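Local atomic coordinates of endosialidase (Enterobacteria phage phi92, PDB entry 4HIZ), a protein that hydrolyses internal alpha2,8 and alpha2,9 linkages of polysialic acid, acting as a trimeric phage endosialidase. Residues Thr397-Ala402 against Gly418-Gln423; Leu408-Thr413 against Val453-Ile458; Pro434-Cys439 against Leu484-Gly489. All coordinates share one frame; numbering follows the deposited sequence.

Contact 1: Thr397-Ala402 against Gly418-Gln423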
loop_
_atom_site.group_PDB
_atom_site.type_symbol
_atom_site.label_atom_id
_atom_site.label_comp_id
_atom_site.label_asym_id
_atom_site.label_seq_id
_atom_site.Cartn_x
_atom_site.Cartn_y
_atom_site.Cartn_z
ATOM N N THR A 397 21.826 11.136 24.289
ATOM C CA THR A 397 21.828 11.067 22.819
ATOM C C THR A 397 23.234 10.786 22.307
ATOM O O THR A 397 24.217 11.366 22.805
ATOM C CB THR A 397 21.236 12.369 22.180
ATOM O OG1 THR A 397 21.207 12.238 20.751
ATOM C CG2 THR A 397 22.052 13.620 22.506
ATOM N N ASN A 398 23.338 9.920 21.297
ATOM C CA ASN A 398 24.570 9.927 20.513
ATOM C C ASN A 398 24.594 11.204 19.671
ATOM O O ASN A 398 23.553 11.841 19.460
ATOM C CB ASN A 398 24.747 8.654 19.655
ATOM C CG ASN A 398 23.717 8.543 18.561
ATOM O OD1 ASN A 398 22.575 8.852 18.794
ATOM N ND2 ASN A 398 24.100 8.092 17.396
ATOM N N LEU A 399 25.772 11.569 19.174
ATOM C CA LEU A 399 25.957 12.826 18.447
ATOM C C LEU A 399 26.624 12.560 17.099
ATOM O O LEU A 399 27.820 12.824 16.911
ATOM C CB LEU A 399 26.812 13.817 19.247
ATOM C CG LEU A 399 26.182 14.351 20.556
ATOM C CD1 LEU A 399 27.143 15.365 21.220
ATOM C CD2 LEU A 399 24.851 15.028 20.285
ATOM N N PRO A 400 25.873 12.005 16.156
ATOM C CA PRO A 400 26.464 11.722 14.836
ATOM C C PRO A 400 26.720 13.006 14.068
ATOM O O PRO A 400 26.128 14.084 14.330
ATOM C CB PRO A 400 25.411 10.832 14.151
ATOM C CG PRO A 400 24.105 11.389 14.721
ATOM C CD PRO A 400 24.449 11.618 16.224
ATOM N N PHE A 401 27.633 12.922 13.106
ATOM C CA PHE A 401 28.100 14.147 12.487
ATOM C C PHE A 401 28.760 13.848 11.159
ATOM O O PHE A 401 29.119 12.691 10.872
ATOM C CB PHE A 401 29.112 14.869 13.403
ATOM C CG PHE A 401 30.382 14.087 13.629
ATOM C CD1 PHE A 401 30.447 13.150 14.670
ATOM C CD2 PHE A 401 31.501 14.279 12.805
ATOM C CE1 PHE A 401 31.626 12.405 14.898
ATOM C CE2 PHE A 401 32.688 13.533 13.048
ATOM C CZ PHE A 401 32.729 12.599 14.067
ATOM N N ALA A 402 28.910 14.889 10.348
ATOM C CA ALA A 402 29.811 14.816 9.191
ATOM C C ALA A 402 30.653 16.084 9.122
ATOM O O ALA A 402 30.254 17.122 9.666
ATOM C CB ALA A 402 28.957 14.708 7.887
ATOM N N GLY A 418 12.290 18.555 27.010
ATOM C CA GLY A 418 12.834 19.216 28.181
ATOM C C GLY A 418 13.960 18.441 28.870
ATOM O O GLY A 418 14.416 18.867 29.936
ATOM N N GLU A 419 14.397 17.320 28.305
ATOM C CA GLU A 419 15.505 16.566 28.917
ATOM C C GLU A 419 16.870 17.051 28.454
ATOM O O GLU A 419 17.899 16.665 29.030
ATOM C CB GLU A 419 15.383 15.062 28.637
ATOM C CG GLU A 419 14.137 14.451 29.205
ATOM C CD GLU A 419 14.049 12.949 28.968
ATOM O OE1 GLU A 419 14.997 12.348 28.406
ATOM O OE2 GLU A 419 13.031 12.355 29.371
ATOM N N TRP A 420 16.906 17.891 27.420
ATOM C CA TRP A 420 18.215 18.227 26.816
ATOM C C TRP A 420 19.156 18.951 27.793
ATOM O O TRP A 420 20.363 18.622 27.923
ATOM C CB TRP A 420 18.025 19.123 25.587
ATOM C CG TRP A 420 19.316 19.417 24.858
ATOM C CD1 TRP A 420 20.097 20.516 25.029
ATOM C CD2 TRP A 420 19.921 18.648 23.796
ATOM N NE1 TRP A 420 21.186 20.462 24.177
ATOM C CE2 TRP A 420 21.083 19.335 23.394
ATOM C CE3 TRP A 420 19.608 17.433 23.178
ATOM C CZ2 TRP A 420 21.947 18.842 22.395
ATOM C CZ3 TRP A 420 20.443 16.954 22.170
ATOM C CH2 TRP A 420 21.604 17.654 21.798
ATOM N N GLU A 421 18.619 19.961 28.452
ATOM C CA GLU A 421 19.452 20.823 29.298
ATOM C C GLU A 421 20.048 20.079 30.486
ATOM O O GLU A 421 19.429 19.183 31.069
ATOM C CB GLU A 421 18.629 22.016 29.809
ATOM C CG GLU A 421 18.178 23.020 28.703
ATOM C CD GLU A 421 16.824 22.727 28.065
ATOM O OE1 GLU A 421 16.342 21.562 28.113
ATOM O OE2 GLU A 421 16.258 23.707 27.515
ATOM N N GLY A 422 21.258 20.477 30.830
ATOM C CA GLY A 422 21.967 19.852 31.939
ATOM C C GLY A 422 21.167 19.973 33.221
ATOM O O GLY A 422 20.568 21.021 33.487
ATOM N N GLN A 423 21.175 18.881 33.983
ATOM C CA GLN A 423 20.519 18.720 35.278
ATOM C C GLN A 423 19.014 18.460 35.191
ATOM O O GLN A 423 18.415 18.055 36.184
ATOM C CB GLN A 423 20.826 19.875 36.264
ATOM C CG GLN A 423 22.328 20.065 36.596
ATOM C CD GLN A 423 22.908 18.961 37.482
ATOM O OE1 GLN A 423 22.174 18.128 38.008
ATOM N NE2 GLN A 423 24.239 18.953 37.647
#

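Contact 2: Leu408-Thr413 against Val453-Ile458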
loop_
_atom_site.group_PDB
_atom_site.type_symbol
_atom_site.label_atom_id
_atom_site.label_comp_id
_atom_site.label_asym_id
_atom_site.label_seq_id
_atom_site.Cartn_x
_atom_site.Cartn_y
_atom_site.Cartn_z
ATOM N N LEU A 408 32.304 20.634 11.445
ATOM C CA LEU A 408 31.529 19.443 11.754
ATOM C C LEU A 408 30.097 19.886 11.960
ATOM O O LEU A 408 29.834 20.818 12.742
ATOM C CB LEU A 408 32.013 18.803 13.072
ATOM C CG LEU A 408 33.473 18.301 13.067
ATOM C CD1 LEU A 408 33.727 17.502 14.336
ATOM C CD2 LEU A 408 33.745 17.434 11.851
ATOM N N TYR A 409 29.174 19.217 11.277
ATOM C CA TYR A 409 27.726 19.393 11.522
ATOM C C TYR A 409 27.315 18.245 12.432
ATOM O O TYR A 409 27.364 17.070 12.020
ATOM C CB TYR A 409 26.940 19.311 10.215
ATOM C CG TYR A 409 27.026 20.516 9.332
ATOM C CD1 TYR A 409 28.144 20.756 8.554
ATOM C CD2 TYR A 409 25.954 21.388 9.221
ATOM C CE1 TYR A 409 28.189 21.851 7.716
ATOM C CE2 TYR A 409 26.003 22.467 8.393
ATOM C CZ TYR A 409 27.118 22.693 7.636
ATOM O OH TYR A 409 27.173 23.783 6.793
ATOM N N ILE A 410 26.948 18.584 13.678
ATOM C CA ILE A 410 26.711 17.604 14.738
ATOM C C ILE A 410 25.247 17.668 15.183
ATOM O O ILE A 410 24.759 18.761 15.439
ATOM C CB ILE A 410 27.625 17.886 15.959
ATOM C CG1 ILE A 410 29.090 17.868 15.501
ATOM C CG2 ILE A 410 27.379 16.836 17.047
ATOM C CD1 ILE A 410 30.080 18.303 16.596
ATOM N N PHE A 411 24.599 16.507 15.289
ATOM C CA PHE A 411 23.155 16.424 15.550
ATOM C C PHE A 411 22.903 15.603 16.803
ATOM O O PHE A 411 23.611 14.637 17.086
ATOM C CB PHE A 411 22.441 15.727 14.377
ATOM C CG PHE A 411 22.475 16.504 13.089
ATOM C CD1 PHE A 411 23.631 16.506 12.287
ATOM C CD2 PHE A 411 21.401 17.266 12.707
ATOM C CE1 PHE A 411 23.669 17.220 11.104
ATOM C CE2 PHE A 411 21.420 17.988 11.487
ATOM C CZ PHE A 411 22.541 17.968 10.684
ATOM N N GLY A 412 21.829 15.926 17.509
ATOM C CA GLY A 412 21.373 15.101 18.611
ATOM C C GLY A 412 19.897 15.394 18.834
ATOM O O GLY A 412 19.367 16.384 18.312
ATOM N N THR A 413 19.251 14.503 19.559
ATOM C CA THR A 413 17.804 14.651 19.827
ATOM C C THR A 413 17.548 14.265 21.260
ATOM O O THR A 413 18.014 13.215 21.696
ATOM C CB THR A 413 17.014 13.700 18.911
ATOM O OG1 THR A 413 17.322 13.984 17.535
ATOM C CG2 THR A 413 15.495 13.825 19.123
ATOM N N VAL A 453 29.115 27.196 22.473
ATOM C CA VAL A 453 28.440 26.417 21.437
ATOM C C VAL A 453 26.988 26.858 21.257
ATOM O O VAL A 453 26.265 27.111 22.243
ATOM C CB VAL A 453 28.539 24.877 21.676
ATOM C CG1 VAL A 453 27.854 24.465 22.971
ATOM C CG2 VAL A 453 27.958 24.104 20.464
ATOM N N GLN A 454 26.592 26.986 19.992
ATOM C CA GLN A 454 25.243 27.388 19.630
ATOM C C GLN A 454 24.517 26.162 19.071
ATOM O O GLN A 454 24.763 25.730 17.939
ATOM C CB GLN A 454 25.287 28.515 18.603
ATOM C CG GLN A 454 23.889 28.972 18.223
ATOM C CD GLN A 454 23.875 30.234 17.401
ATOM O OE1 GLN A 454 24.864 30.575 16.757
ATOM N NE2 GLN A 454 22.756 30.953 17.440
ATOM N N TRP A 455 23.634 25.583 19.875
ATOM C CA TRP A 455 22.767 24.517 19.383
ATOM C C TRP A 455 21.476 25.086 18.795
ATOM O O TRP A 455 20.797 25.919 19.425
ATOM C CB TRP A 455 22.378 23.600 20.537
ATOM C CG TRP A 455 23.492 22.721 21.099
ATOM C CD1 TRP A 455 24.149 22.868 22.315
ATOM C CD2 TRP A 455 23.956 21.500 20.536
ATOM N NE1 TRP A 455 25.024 21.822 22.499
ATOM C CE2 TRP A 455 24.915 20.959 21.435
ATOM C CE3 TRP A 455 23.651 20.803 19.364
ATOM C CZ2 TRP A 455 25.561 19.749 21.195
ATOM C CZ3 TRP A 455 24.280 19.608 19.115
ATOM C CH2 TRP A 455 25.243 19.079 20.026
ATOM N N PHE A 456 21.159 24.652 17.575
ATOM C CA PHE A 456 19.939 25.068 16.897
ATOM C C PHE A 456 18.902 23.951 16.961
ATOM O O PHE A 456 19.159 22.845 16.505
ATOM C CB PHE A 456 20.246 25.324 15.412
ATOM C CG PHE A 456 21.211 26.463 15.162
ATOM C CD1 PHE A 456 20.726 27.761 14.965
ATOM C CD2 PHE A 456 22.586 26.220 15.022
ATOM C CE1 PHE A 456 21.594 28.824 14.705
ATOM C CE2 PHE A 456 23.465 27.271 14.761
ATOM C CZ PHE A 456 22.974 28.561 14.587
ATOM N N ASN A 457 17.731 24.253 17.521
ATOM C CA ASN A 457 16.571 23.355 17.436
ATOM C C ASN A 457 15.998 23.486 16.024
ATOM O O ASN A 457 15.445 24.550 15.666
ATOM C CB ASN A 457 15.555 23.789 18.515
ATOM C CG ASN A 457 14.275 22.955 18.526
ATOM O OD1 ASN A 457 14.191 21.808 17.991
ATOM N ND2 ASN A 457 13.255 23.536 19.109
ATOM N N ILE A 458 16.186 22.437 15.216
ATOM C CA ILE A 458 15.857 22.479 13.779
ATOM C C ILE A 458 14.554 21.742 13.412
ATOM O O ILE A 458 14.004 21.952 12.317
ATOM C CB ILE A 458 17.002 21.876 12.953
ATOM C CG1 ILE A 458 17.480 20.528 13.549
ATOM C CG2 ILE A 458 18.181 22.851 12.965
ATOM C CD1 ILE A 458 18.293 19.690 12.531
#

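Contact 3: Pro434-Cys439 against Leu484-Gly489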
loop_
_atom_site.group_PDB
_atom_site.type_symbol
_atom_site.label_atom_id
_atom_site.label_comp_id
_atom_site.label_asym_id
_atom_site.label_seq_id
_atom_site.Cartn_x
_atom_site.Cartn_y
_atom_site.Cartn_z
ATOM N N PRO A 434 9.782 16.101 21.881
ATOM C CA PRO A 434 11.241 16.283 22.008
ATOM C C PRO A 434 11.855 17.071 20.860
ATOM O O PRO A 434 11.495 16.898 19.670
ATOM C CB PRO A 434 11.782 14.847 22.036
ATOM C CG PRO A 434 10.647 13.994 21.346
ATOM C CD PRO A 434 9.383 14.690 21.790
ATOM N N ARG A 435 12.807 17.925 21.226
ATOM C CA ARG A 435 13.569 18.756 20.280
ATOM C C ARG A 435 14.777 18.042 19.688
ATOM O O ARG A 435 15.490 17.318 20.403
ATOM C CB ARG A 435 14.099 19.997 21.019
ATOM C CG ARG A 435 12.957 20.960 21.476
ATOM C CD ARG A 435 13.464 21.919 22.572
ATOM N NE ARG A 435 13.844 21.163 23.773
ATOM C CZ ARG A 435 14.467 21.682 24.827
ATOM N NH1 ARG A 435 14.797 22.972 24.877
ATOM N NH2 ARG A 435 14.783 20.883 25.830
ATOM N N THR A 436 14.989 18.258 18.391
ATOM C CA THR A 436 16.232 17.861 17.730
ATOM C C THR A 436 17.109 19.081 17.528
ATOM O O THR A 436 16.621 20.146 17.133
ATOM C CB THR A 436 15.897 17.193 16.387
ATOM O OG1 THR A 436 15.453 15.863 16.666
ATOM C CG2 THR A 436 17.144 17.124 15.412
ATOM N N PHE A 437 18.423 18.914 17.735
ATOM C CA PHE A 437 19.353 20.028 17.654
ATOM C C PHE A 437 20.525 19.738 16.729
ATOM O O PHE A 437 20.898 18.605 16.513
ATOM C CB PHE A 437 19.979 20.287 19.029
ATOM C CG PHE A 437 18.993 20.730 20.080
ATOM C CD1 PHE A 437 18.697 22.084 20.229
ATOM C CD2 PHE A 437 18.398 19.786 20.943
ATOM C CE1 PHE A 437 17.800 22.520 21.217
ATOM C CE2 PHE A 437 17.466 20.212 21.933
ATOM C CZ PHE A 437 17.198 21.575 22.079
ATOM N N MET A 438 21.099 20.799 16.201
ATOM C CA MET A 438 22.282 20.710 15.357
ATOM C C MET A 438 23.216 21.817 15.812
ATOM O O MET A 438 22.787 22.930 16.104
ATOM C CB MET A 438 21.891 20.925 13.888
ATOM C CG MET A 438 23.099 20.815 12.922
ATOM S SD MET A 438 22.600 21.283 11.238
ATOM C CE MET A 438 22.521 23.086 11.324
ATOM N N CYS A 439 24.517 21.541 15.817
ATOM C CA CYS A 439 25.495 22.625 15.934
ATOM C C CYS A 439 26.526 22.481 14.822
ATOM O O CYS A 439 26.621 21.426 14.157
ATOM C CB CYS A 439 26.166 22.681 17.329
ATOM S SG CYS A 439 27.248 21.294 17.731
ATOM N N LEU A 484 23.267 16.766 3.036
ATOM C CA LEU A 484 23.644 16.003 4.230
ATOM C C LEU A 484 22.332 15.433 4.827
ATOM O O LEU A 484 21.291 16.083 4.750
ATOM C CB LEU A 484 24.322 16.967 5.206
ATOM C CG LEU A 484 24.610 16.391 6.609
ATOM C CD1 LEU A 484 25.883 17.070 7.206
ATOM C CD2 LEU A 484 23.425 16.561 7.574
ATOM N N TYR A 485 22.383 14.227 5.387
ATOM C CA TYR A 485 21.203 13.558 5.946
ATOM C C TYR A 485 21.467 13.193 7.405
ATOM O O TYR A 485 22.429 12.480 7.707
ATOM C CB TYR A 485 20.897 12.265 5.190
ATOM C CG TYR A 485 20.705 12.527 3.705
ATOM C CD1 TYR A 485 21.813 12.582 2.842
ATOM C CD2 TYR A 485 19.435 12.724 3.155
ATOM C CE1 TYR A 485 21.681 12.851 1.485
ATOM C CE2 TYR A 485 19.298 12.973 1.807
ATOM C CZ TYR A 485 20.400 13.034 0.988
ATOM O OH TYR A 485 20.243 13.309 -0.376
ATOM N N TYR A 486 20.605 13.688 8.293
ATOM C CA TYR A 486 20.568 13.159 9.663
ATOM C C TYR A 486 19.368 12.239 9.695
ATOM O O TYR A 486 18.225 12.701 9.527
ATOM C CB TYR A 486 20.430 14.299 10.672
ATOM C CG TYR A 486 20.127 13.881 12.127
ATOM C CD1 TYR A 486 20.846 12.874 12.750
ATOM C CD2 TYR A 486 19.109 14.504 12.865
ATOM C CE1 TYR A 486 20.627 12.521 14.059
ATOM C CE2 TYR A 486 18.852 14.162 14.189
ATOM C CZ TYR A 486 19.619 13.156 14.778
ATOM O OH TYR A 486 19.375 12.799 16.083
ATOM N N ILE A 487 19.603 10.952 9.900
ATOM C CA ILE A 487 18.538 9.962 9.750
ATOM C C ILE A 487 18.386 9.334 11.120
ATOM O O ILE A 487 19.355 8.805 11.700
ATOM C CB ILE A 487 18.894 8.902 8.683
ATOM C CG1 ILE A 487 19.278 9.625 7.383
ATOM C CG2 ILE A 487 17.705 7.915 8.449
ATOM C CD1 ILE A 487 19.518 8.672 6.194
ATOM N N PHE A 488 17.176 9.389 11.654
ATOM C CA PHE A 488 17.026 9.204 13.103
ATOM C C PHE A 488 15.590 8.861 13.462
ATOM O O PHE A 488 14.714 8.860 12.597
ATOM C CB PHE A 488 17.470 10.465 13.857
ATOM C CG PHE A 488 16.572 11.666 13.634
ATOM C CD1 PHE A 488 16.558 12.322 12.411
ATOM C CD2 PHE A 488 15.737 12.126 14.649
ATOM C CE1 PHE A 488 15.739 13.431 12.178
ATOM C CE2 PHE A 488 14.916 13.229 14.444
ATOM C CZ PHE A 488 14.920 13.894 13.200
ATOM N N GLY A 489 15.345 8.595 14.755
ATOM C CA GLY A 489 14.016 8.130 15.177
ATOM C C GLY A 489 13.075 9.195 15.702
ATOM O O GLY A 489 13.491 10.226 16.230
#

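Contact 1: Thr397-Ala402 against Gly418-Gln423
The indole of W420 meets T397 and L399 with the far end of its six-membered ring, and both aliphatic groups come in obliquely. F437 meets the same indole with its ring plane inclined to it, and W455 meets it edge-to-face. The second flat group here, the F401 ring, has L399 O at its edge and in its plane, 3.5 Å from F401 CD1. This is one blade of the catalytic beta-propeller: residues 397-402 lead into its first, inner strand, 401-404, while residues 418-423 belong to the loop that joins strands 407-413 and 435-442. No hydrogen bond spans the two segments, and only about 81 Å² is buried between them; from the loop side W420 alone makes the touches. Its CG stands anti to the backbone N, which sends the indole away from its own loop and toward T397. There T397 CG2 lies 3.7 Å from W420 CZ3, and L399 CD2 makes a looser approach of 4.4 Å to W420 CH2. The loop itself is tied down by charge: E421 forms salt bridges with R435 and R55, E419 with R428, and W420 N bonds to E414 OE1. On the other side, T397 OG1 stands opposite the backbone N (chi1 -178°), which places CG2 between the N and the carbonyl carbon, facing the indole, while the hydroxyl is turned to backbone groups. T413 N bonds to that oxygen as well, so two bonds grip it. The second is short and local: T397 OG1 donates to N398 O at 2.7 Å, meeting the C=O at 136° and tilted 19° from the carbonyl plane.

Contact 2: Leu408-Thr413 against Val453-Ile458
Residues 408-413 and 453-458 never pair through their backbones, since strand 435-442 runs between them and the closest CA atoms, those of F411 and W455, are still 9.0 Å apart. Side chains bridge the gap on both faces of the sheet. On one, I458 CD1 comes to the edge of the F411 ring, close to its plane and 3.7 Å from F411 CE2, the two side chains crossing at about a right angle. I458 reaches that far because CG1 sits between the backbone N and the carbonyl carbon (chi1 47°) with CD1 extended beyond it. F411 is also stacked on Y486 and touches M438 of the intervening strand. Strands 401-404, 407-413, 435-442 and 456-460 form one four-stranded antiparallel blade of the propeller, extended beyond 456-460 by strand 61-64; the other face belongs to W455. Here W455 CZ3 lies 3.8 Å from I410 O, an oxygen already paired with C439 of the middle strand, and W455 CH2 is 4.3 Å from I410 CG2. One face of the indole carries V453 CG2, offset toward the rim and 4.2 Å above the plane. At the margin of the contact N457 packs on V530 of the second subunit.

Contact 3: Pro434-Cys439 against Leu484-Gly489
T436 sets its methyl against the edge of the Y486 ring, near the ring plane, with T436 CG2 3.6 Å from Y486 CE2. Its hydroxyl turns to the next aromatic: T436 OG1 lies 3.5 Å from F488 CE2, an oblique approach. Both touches follow from one torsion, chi1 -77°, which puts CG2 anti to the backbone N and OG1 beside it. The two rings, two residues apart on strand 483-490, overlap through offset faces. F488 CD1 stands 3.3 Å above the Y486 plane, and Y486 CE2 stands 3.4 Å above the F488 plane. Y486 O lies at the edge of the F488 ring, in its plane. The buried polar ends are satisfied: T436 OG1 bonds to Q461 OE1 and T413 OG1, and Y486 OH bonds to that same T413 oxygen, so a short chain of hydroxyls links the two sheets. Nothing bonds directly from one segment to the other. Strand 435-442 belongs to one blade, and strand 483-490 to the next, whose sheet is completed by strand 71-75, from far earlier in the chain than its partners 473-480, 483-490 and 516-523; an early strand completing a blade of late ones is the ring closure characteristic of beta-propellers, and here T436 packs the preceding blade against it.

How the contacts relate
All three contacts sit within the catalytic propeller, on the same side of the chain's centre. Centres of contacts 1 and 2 are about 8 Å apart, as are those of contacts 2 and 3, while 1 and 3 are about 10 Å apart. Strands 401-404, 407-413, 435-442 and 456-460 follow one another in the chain and lie side by side in one sheet, which all three contacts reach. Contact 2 alternates along the chain with each of the others, whereas contact 1 closes before contact 3 opens. Contacts 1 and 2 therefore bind strands and a loop within one blade, and contact 3 joins that blade to the sheet containing strand 483-490.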